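Local coordinates for flagellar protein FlgA (Thermotoga maritima, PDB 3FRN) that probably acts in the periplasm as a chaperone for assembly of the P-ring of the flagellar basal body, at residues R143-L148 against E166-F171; S189-K194 against A201-D206. All coordinates share one frame; numbering follows the deposited sequence.

Both contacts lie in the SAF-family part of the chain, where pairings follow one another in series. Contact 1, 143-148 against 166-171, joins the end of strand 132-148 to strand 163-169 and closes before contact 2, 189-194 against 201-206, opens. Their centres are about 16 Å apart, yet they touch: Leu148 CD1 of contact 1 packs at 3.6 Å from Leu193 CB of contact 2. The centre of contact 1 lies about 8 Å from the centre of the chain and that of contact 2 about 19 Å, so contact 2 is the more peripheral. Both are described here as structural packing.

Contact 1: residues R143-L148 against E166-F171; sequences RNVVVL and EKRNVF
Val147 and Glu166 meet at about a right angle, the valine methyls lying against the acid's aliphatic stem and carboxylate: Val147 CG2 is 3.9 Å from Glu166 CB, and Val147 CG1 is 3.9 Å from Glu166 OE2. Beyond CG the glutamate runs extended (chi2 -168°), which sets CD against the valine. Arg168 NH2 is modelled 2.5 Å from Glu166 OE1, a salt bridge within the strand whose exact length is doubtful, while OE2 forms a salt bridge with Arg164. Arg168 bends at chi2 and chi3, and its guanidinium presents one face to Val147 CG2, offset toward the rim. Nearer the backbone, Arg168 CG packs on Val145 CG2 at 3.6 Å, these side chains again at about a right angle. On the opposite face, that of Asn144 and Lys167, the two side chains cross obliquely, with Lys167 NZ 3.5 Å from Asn144 ND2. Arg143 starts from the Val145, Glu166 and Arg168 face, yet the lysine ammonium lies in its guanidinium plane, at the edge, an approach of like charges that would be expected to repel. Past the pairing, Asn169 OD1 accepts from Phe171 N in an Asx turn and from Lys141 N. Reciprocal backbone bonds, Arg143 with Arg168 and Val145 with Glu166, flank the non-hydrogen-bonded pair Asn144-Lys167, an antiparallel pairing of strands 132-148 and 163-169 in a five-stranded sheet, though their short axes diverge strongly, at 111°.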
ATOM      1  N   ARG A 143       2.434   6.238  -0.060  1.00 43.87           N
ATOM      2  CA  ARG A 143       1.479   7.276   0.334  1.00 42.85           C
ATOM      3  C   ARG A 143       1.753   7.748   1.751  1.00 41.34           C
ATOM      4  O   ARG A 143       2.452   7.081   2.503  1.00 38.41           O
ATOM      5  CB  ARG A 143       0.048   6.740   0.242  1.00 43.47           C
ATOM      6  CG  ARG A 143      -0.883   7.576  -0.628  1.00 48.41           C
ATOM      7  CD  ARG A 143      -0.682   7.252  -2.102  1.00 42.39           C
ATOM      8  NE  ARG A 143      -1.365   8.182  -2.998  1.00 56.77           N
ATOM      9  CZ  ARG A 143      -0.927   9.400  -3.322  1.00 57.36           C
ATOM     10  NH1 ARG A 143      -1.634  10.153  -4.154  1.00 58.23           N
ATOM     11  NH2 ARG A 143       0.205   9.877  -2.818  1.00 58.06           N
ATOM     12  N   ASN A 144       1.203   8.903   2.107  1.00 42.11           N
ATOM     13  CA  ASN A 144       1.274   9.387   3.481  1.00 42.82           C
ATOM     14  C   ASN A 144       0.193   8.763   4.349  1.00 41.92           C
ATOM     15  O   ASN A 144      -0.996   8.962   4.114  1.00 42.09           O
ATOM     16  CB  ASN A 144       1.191  10.910   3.530  1.00 43.74           C
ATOM     17  CG  ASN A 144       2.514  11.573   3.198  1.00 42.56           C
ATOM     18  OD1 ASN A 144       3.404  11.674   4.045  1.00 49.19           O
ATOM     19  ND2 ASN A 144       2.648  12.035   1.962  1.00 38.79           N
ATOM     20  N   VAL A 145       0.619   7.987   5.340  1.00 42.24           N
ATOM     21  CA  VAL A 145      -0.307   7.309   6.243  1.00 40.63           C
ATOM     22  C   VAL A 145      -0.205   7.842   7.678  1.00 36.52           C
ATOM     23  O   VAL A 145       0.763   8.505   8.038  1.00 31.28           O
ATOM     24  CB  VAL A 145      -0.110   5.770   6.234  1.00 38.86           C
ATOM     25  CG1 VAL A 145      -0.384   5.193   4.849  1.00 45.09           C
ATOM     26  CG2 VAL A 145       1.276   5.409   6.711  1.00 39.25           C
ATOM     27  N   VAL A 146      -1.219   7.541   8.483  1.00 38.00           N
ATOM     28  CA  VAL A 146      -1.293   7.991   9.865  1.00 37.50           C
ATOM     29  C   VAL A 146      -0.525   7.036  10.780  1.00 38.11           C
ATOM     30  O   VAL A 146      -0.824   5.844  10.846  1.00 33.15           O
ATOM     31  CB  VAL A 146      -2.772   8.140  10.314  1.00 39.58           C
ATOM     32  CG1 VAL A 146      -2.881   8.267  11.818  1.00 41.61           C
ATOM     33  CG2 VAL A 146      -3.412   9.342   9.634  1.00 34.40           C
ATOM     34  N   VAL A 147       0.473   7.576  11.477  1.00 38.55           N
ATOM     35  CA  VAL A 147       1.351   6.787  12.340  1.00 40.25           C
ATOM     36  C   VAL A 147       1.311   7.358  13.761  1.00 40.08           C
ATOM     37  O   VAL A 147       1.233   8.573  13.941  1.00 38.34           O
ATOM     38  CB  VAL A 147       2.808   6.767  11.778  1.00 39.33           C
ATOM     39  CG1 VAL A 147       3.811   6.223  12.793  1.00 35.67           C
ATOM     40  CG2 VAL A 147       2.876   5.954  10.489  1.00 42.00           C
ATOM     41  N   LEU A 148       1.351   6.480  14.761  1.00 41.56           N
ATOM     42  CA  LEU A 148       1.313   6.895  16.170  1.00 40.29           C
ATOM     43  C   LEU A 148       2.537   7.674  16.661  1.00 42.76           C
ATOM     44  O   LEU A 148       3.683   7.254  16.457  1.00 44.39           O
ATOM     45  CB  LEU A 148       1.067   5.684  17.075  1.00 36.98           C
ATOM     46  CG  LEU A 148      -0.373   5.154  17.096  1.00 39.32           C
ATOM     47  CD1 LEU A 148      -0.492   4.025  18.092  1.00 35.33           C
ATOM     48  CD2 LEU A 148      -1.372   6.254  17.434  1.00 40.02           C
ATOM     49  N   GLU A 166       3.133   9.984   7.967  1.00 42.64           N
ATOM     50  CA  GLU A 166       4.403   9.457   7.456  1.00 43.84           C
ATOM     51  C   GLU A 166       4.199   8.765   6.114  1.00 44.28           C
ATOM     52  O   GLU A 166       3.167   8.127   5.897  1.00 45.49           O
ATOM     53  CB  GLU A 166       5.007   8.451   8.435  1.00 42.91           C
ATOM     54  CG  GLU A 166       5.613   9.058   9.693  1.00 48.69           C
ATOM     55  CD  GLU A 166       6.446   8.061  10.472  1.00 47.57           C
ATOM     56  OE1 GLU A 166       6.740   6.974   9.926  1.00 51.24           O
ATOM     57  OE2 GLU A 166       6.815   8.361  11.627  1.00 49.05           O
ATOM     58  N   LYS A 167       5.186   8.886   5.227  1.00 41.07           N
ATOM     59  CA  LYS A 167       5.173   8.198   3.931  1.00 39.93           C
ATOM     60  C   LYS A 167       5.461   6.702   4.106  1.00 39.29           C
ATOM     61  O   LYS A 167       6.443   6.336   4.749  1.00 41.27           O
ATOM     62  CB  LYS A 167       6.196   8.833   2.979  1.00 41.04           C
ATOM     63  CG  LYS A 167       5.612   9.816   1.962  1.00 43.11           C
ATOM     64  CD  LYS A 167       5.632   9.234   0.550  1.00 43.26           C
ATOM     65  CE  LYS A 167       5.000  10.175  -0.486  1.00 47.45           C
ATOM     66  NZ  LYS A 167       3.533   9.930  -0.706  1.00 31.35           N
ATOM     67  N   ARG A 168       4.600   5.845   3.555  1.00 33.70           N
ATOM     68  CA  ARG A 168       4.779   4.388   3.647  1.00 36.09           C
ATOM     69  C   ARG A 168       4.315   3.665   2.378  1.00 36.58           C
ATOM     70  O   ARG A 168       3.490   4.183   1.626  1.00 37.85           O
ATOM     71  CB  ARG A 168       3.999   3.818   4.842  1.00 38.84           C
ATOM     72  CG  ARG A 168       4.569   4.097   6.229  1.00 37.68           C
ATOM     73  CD  ARG A 168       5.704   3.148   6.612  1.00 43.46           C
ATOM     74  NE  ARG A 168       5.693   2.835   8.044  1.00 45.58           N
ATOM     75  CZ  ARG A 168       6.165   3.633   8.998  1.00 48.26           C
ATOM     76  NH1 ARG A 168       6.101   3.257  10.269  1.00 39.64           N
ATOM     77  NH2 ARG A 168       6.701   4.807   8.688  1.00 48.13           N
ATOM     78  N   ASN A 169       4.838   2.461   2.153  1.00 34.41           N
ATOM     79  CA  ASN A 169       4.339   1.588   1.095  1.00 37.73           C
ATOM     80  C   ASN A 169       3.070   0.880   1.558  1.00 36.81           C
ATOM     81  O   ASN A 169       3.114  -0.015   2.403  1.00 40.40           O
ATOM     82  CB  ASN A 169       5.406   0.566   0.670  1.00 37.67           C
ATOM     83  CG  ASN A 169       4.999  -0.262  -0.558  1.00 40.56           C
ATOM     84  OD1 ASN A 169       3.917  -0.091  -1.142  1.00 35.50           O
ATOM     85  ND2 ASN A 169       5.882  -1.171  -0.954  1.00 32.47           N
ATOM     86  N   VAL A 170       1.948   1.292   0.978  1.00 36.65           N
ATOM     87  CA  VAL A 170       0.629   0.757   1.301  1.00 35.12           C
ATOM     88  C   VAL A 170       0.526  -0.729   0.959  1.00 33.14           C
ATOM     89  O   VAL A 170      -0.275  -1.444   1.542  1.00 33.85           O
ATOM     90  CB  VAL A 170      -0.490   1.580   0.593  1.00 39.32           C
ATOM     91  CG1 VAL A 170      -1.889   1.016   0.883  1.00 42.38           C
ATOM     92  CG2 VAL A 170      -0.403   3.053   1.002  1.00 42.40           C
ATOM     93  N   PHE A 171       1.363  -1.199   0.038  1.00 28.14           N
ATOM     94  CA  PHE A 171       1.337  -2.610  -0.350  1.00 28.00           C
ATOM     95  C   PHE A 171       2.136  -3.498   0.603  1.00 29.23           C
ATOM     96  O   PHE A 171       2.191  -4.714   0.423  1.00 27.14           O
ATOM     97  CB  PHE A 171       1.838  -2.795  -1.786  1.00 27.90           C
ATOM     98  CG  PHE A 171       0.898  -2.277  -2.840  1.00 26.60           C
ATOM     99  CD1 PHE A 171      -0.422  -1.958  -2.535  1.00 32.63           C
ATOM    100  CD2 PHE A 171       1.327  -2.143  -4.148  1.00 21.30           C
ATOM    101  CE1 PHE A 171      -1.281  -1.484  -3.509  1.00 32.19           C
ATOM    102  CE2 PHE A 171       0.475  -1.679  -5.126  1.00 22.43           C
ATOM    103  CZ  PHE A 171      -0.831  -1.349  -4.809  1.00 34.34           C
TER

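Contact 2: residues S189-K194 against A201-D206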
ATOM      1  N   SER A 189      -9.537   3.283  20.157  1.00 37.58           N
ATOM      2  CA  SER A 189      -8.607   2.176  19.982  1.00 38.22           C
ATOM      3  C   SER A 189      -9.158   0.854  20.520  1.00 38.88           C
ATOM      4  O   SER A 189      -9.660   0.787  21.639  1.00 35.29           O
ATOM      5  CB  SER A 189      -7.293   2.485  20.687  1.00 39.00           C
ATOM      6  OG  SER A 189      -6.342   1.466  20.424  1.00 45.37           O
ATOM      7  N   ARG A 190      -9.048  -0.203  19.722  1.00 40.29           N
ATOM      8  CA  ARG A 190      -9.460  -1.529  20.168  1.00 38.52           C
ATOM      9  C   ARG A 190      -8.307  -2.218  20.887  1.00 37.64           C
ATOM     10  O   ARG A 190      -8.481  -3.287  21.473  1.00 39.91           O
ATOM     11  CB  ARG A 190      -9.934  -2.386  18.987  1.00 38.05           C
ATOM     12  CG  ARG A 190     -11.146  -1.833  18.235  1.00 43.44           C
ATOM     13  CD  ARG A 190     -11.456  -2.649  16.990  1.00 41.25           C
ATOM     14  NE  ARG A 190     -12.473  -3.662  17.250  1.00 60.13           N
ATOM     15  CZ  ARG A 190     -13.691  -3.658  16.713  1.00 69.57           C
ATOM     16  NH1 ARG A 190     -14.551  -4.620  17.015  1.00 70.77           N
ATOM     17  NH2 ARG A 190     -14.052  -2.701  15.868  1.00 70.72           N
ATOM     18  N   ARG A 191      -7.122  -1.614  20.832  1.00 36.79           N
ATOM     19  CA  ARG A 191      -5.935  -2.247  21.411  1.00 40.18           C
ATOM     20  C   ARG A 191      -4.882  -1.321  22.026  1.00 42.74           C
ATOM     21  O   ARG A 191      -4.907  -0.092  21.852  1.00 41.35           O
ATOM     22  CB  ARG A 191      -5.269  -3.224  20.421  1.00 38.74           C
ATOM     23  CG  ARG A 191      -5.382  -2.875  18.956  1.00 43.48           C
ATOM     24  CD  ARG A 191      -5.033  -4.089  18.108  1.00 57.24           C
ATOM     25  NE  ARG A 191      -5.852  -5.244  18.474  1.00 65.59           N
ATOM     26  CZ  ARG A 191      -7.004  -5.568  17.890  1.00 74.57           C
ATOM     27  NH1 ARG A 191      -7.488  -4.834  16.894  1.00 74.43           N
ATOM     28  NH2 ARG A 191      -7.676  -6.635  18.302  1.00 70.94           N
ATOM     29  N   TYR A 192      -3.969  -1.944  22.765  1.00 36.95           N
ATOM     30  CA  TYR A 192      -2.761  -1.282  23.201  1.00 35.72           C
ATOM     31  C   TYR A 192      -1.747  -1.301  22.060  1.00 36.36           C
ATOM     32  O   TYR A 192      -1.255  -2.360  21.656  1.00 37.15           O
ATOM     33  CB  TYR A 192      -2.193  -1.954  24.454  1.00 34.70           C
ATOM     34  CG  TYR A 192      -0.831  -1.433  24.858  1.00 35.48           C
ATOM     35  CD1 TYR A 192       0.326  -2.143  24.552  1.00 34.91           C
ATOM     36  CD2 TYR A 192      -0.701  -0.228  25.544  1.00 41.78           C
ATOM     37  CE1 TYR A 192       1.578  -1.671  24.920  1.00 38.26           C
ATOM     38  CE2 TYR A 192       0.546   0.257  25.914  1.00 36.05           C
ATOM     39  CZ  TYR A 192       1.680  -0.471  25.599  1.00 38.65           C
ATOM     40  OH  TYR A 192       2.919  -0.001  25.968  1.00 42.44           O
ATOM     41  N   LEU A 193      -1.441  -0.117  21.547  1.00 34.28           N
ATOM     42  CA  LEU A 193      -0.494   0.034  20.454  1.00 35.45           C
ATOM     43  C   LEU A 193       0.682   0.877  20.927  1.00 37.08           C
ATOM     44  O   LEU A 193       0.525   1.743  21.788  1.00 37.33           O
ATOM     45  CB  LEU A 193      -1.187   0.695  19.254  1.00 38.86           C
ATOM     46  CG  LEU A 193      -1.924  -0.113  18.178  1.00 41.43           C
ATOM     47  CD1 LEU A 193      -1.934  -1.615  18.441  1.00 53.57           C
ATOM     48  CD2 LEU A 193      -3.341   0.418  17.972  1.00 44.92           C
ATOM     49  N   LYS A 194       1.865   0.605  20.384  1.00 40.25           N
ATOM     50  CA  LYS A 194       3.058   1.356  20.739  1.00 38.13           C
ATOM     51  C   LYS A 194       3.309   2.417  19.679  1.00 38.26           C
ATOM     52  O   LYS A 194       2.828   2.297  18.561  1.00 35.94           O
ATOM     53  CB  LYS A 194       4.271   0.421  20.858  1.00 42.26           C
ATOM     54  CG  LYS A 194       4.220  -0.574  22.025  1.00 31.61           C
ATOM     55  CD  LYS A 194       4.909  -0.035  23.271  1.00 41.37           C
ATOM     56  CE  LYS A 194       6.382  -0.419  23.327  1.00 49.57           C
ATOM     57  NZ  LYS A 194       6.992  -0.129  24.663  1.00 43.64           N
ATOM     58  N   ALA A 201      -7.611   0.394   9.886  1.00 39.25           N
ATOM     59  CA  ALA A 201      -9.042   0.316  10.156  1.00 38.35           C
ATOM     60  C   ALA A 201      -9.444  -0.736  11.199  1.00 37.06           C
ATOM     61  O   ALA A 201     -10.334  -0.502  12.018  1.00 41.44           O
ATOM     62  CB  ALA A 201      -9.794   0.094   8.853  1.00 36.03           C
ATOM     63  N   ASP A 202      -8.749  -1.868  11.188  1.00 40.65           N
ATOM     64  CA  ASP A 202      -9.080  -3.001  12.053  0.50 41.53           C
ATOM     65  C   ASP A 202      -8.646  -2.819  13.507  1.00 42.51           C
ATOM     66  O   ASP A 202      -8.909  -3.675  14.349  1.00 46.32           O
ATOM     67  CB  ASP A 202      -8.471  -4.288  11.488  0.50 45.35           C
ATOM     68  CG  ASP A 202      -7.003  -4.134  11.128  0.50 49.45           C
ATOM     69  OD1 ASP A 202      -6.701  -3.568  10.051  0.50 46.22           O
ATOM     70  OD2 ASP A 202      -6.151  -4.588  11.918  0.50 52.68           O
ATOM     71  N   MET A 203      -7.986  -1.704  13.808  1.00 40.15           N
ATOM     72  CA  MET A 203      -7.459  -1.475  15.155  1.00 41.45           C
ATOM     73  C   MET A 203      -8.289  -0.491  15.954  1.00 43.55           C
ATOM     74  O   MET A 203      -8.091  -0.317  17.163  1.00 41.86           O
ATOM     75  CB  MET A 203      -6.023  -0.976  15.070  1.00 43.44           C
ATOM     76  CG  MET A 203      -5.133  -1.896  14.273  1.00 43.26           C
ATOM     77  SD  MET A 203      -3.404  -1.686  14.645  1.00 44.16           S
ATOM     78  CE  MET A 203      -3.108  -0.091  13.993  1.00 17.70           C
ATOM     79  N   VAL A 204      -9.220   0.157  15.265  1.00 39.44           N
ATOM     80  CA  VAL A 204     -10.004   1.219  15.855  1.00 36.61           C
ATOM     81  C   VAL A 204     -11.480   0.940  15.630  1.00 38.41           C
ATOM     82  O   VAL A 204     -11.847   0.123  14.789  1.00 34.85           O
ATOM     83  CB  VAL A 204      -9.624   2.609  15.262  1.00 37.11           C
ATOM     84  CG1 VAL A 204      -8.167   2.943  15.538  1.00 31.84           C
ATOM     85  CG2 VAL A 204      -9.913   2.675  13.771  1.00 33.46           C
ATOM     86  N   LYS A 205     -12.327   1.603  16.405  1.00 38.36           N
ATOM     87  CA  LYS A 205     -13.756   1.540  16.161  1.00 37.18           C
ATOM     88  C   LYS A 205     -14.340   2.916  16.334  1.00 35.02           C
ATOM     89  O   LYS A 205     -13.743   3.772  16.986  1.00 37.99           O
ATOM     90  CB  LYS A 205     -14.445   0.526  17.080  1.00 37.05           C
ATOM     91  CG  LYS A 205     -14.389   0.832  18.557  1.00 35.66           C
ATOM     92  CD  LYS A 205     -15.174  -0.204  19.330  1.00 39.09           C
ATOM     93  CE  LYS A 205     -14.952  -0.054  20.818  1.00 43.23           C
ATOM     94  NZ  LYS A 205     -15.130  -1.358  21.519  1.00 52.13           N
ATOM     95  N   ASP A 206     -15.504   3.124  15.735  1.00 35.45           N
ATOM     96  CA  ASP A 206     -16.206   4.390  15.829  1.00 37.13           C
ATOM     97  C   ASP A 206     -16.710   4.641  17.251  1.00 38.25           C
ATOM     98  O   ASP A 206     -16.938   3.691  18.005  1.00 41.44           O
ATOM     99  CB  ASP A 206     -17.357   4.406  14.825  1.00 40.87           C
ATOM    100  CG  ASP A 206     -16.877   4.563  13.390  1.00 47.46           C
ATOM    101  OD1 ASP A 206     -17.014   5.678  12.839  1.00 51.70           O
ATOM    102  OD2 ASP A 206     -16.356   3.581  12.813  1.00 57.47           O
TER
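Arg190 sets its CG beside its own backbone N (chi1 -61°), which brings CG to 3.6 Å from Met203 O. Farther along, Arg190 CD is 3.6 Å from Val204 O, an oxygen that lies in the guanidinium plane at one edge, while Arg190 NH2 reaches 3.5 Å from Lys205 CB. The Arg190 and Lys205 side chains cross at about a right angle. Met203 bends at chi3 (-68°), placing CE 4.0 Å from Leu193 CD2; Met203 SD lies at 3.9 Å from the same methyl, and the two side chains approach obliquely. At the backbone, Arg190 N donates to Met203 O over 2.7 Å. Arg191 brings NH1 to 3.1 Å from Asp202 O, which lies in the guanidinium plane at its edge. Within the loop, Ser189 OG donates to Arg191 O at 2.6 Å, in the carbonyl plane and on a lone pair. Ser189 and Val204 form a non-hydrogen-bonded pair in the two-stranded antiparallel sheet 188-189/204-205, continued by the backbone bonding of Lys205 with Ile188. Backbone bonds also tie Ser189 to Gly155 and Asp156, and Leu193 to Ile152, while Asp206 O is hydrogen-bonded to Tyr238 OH, between strands 229-233 and 242-246 of the five-stranded sheet that follows.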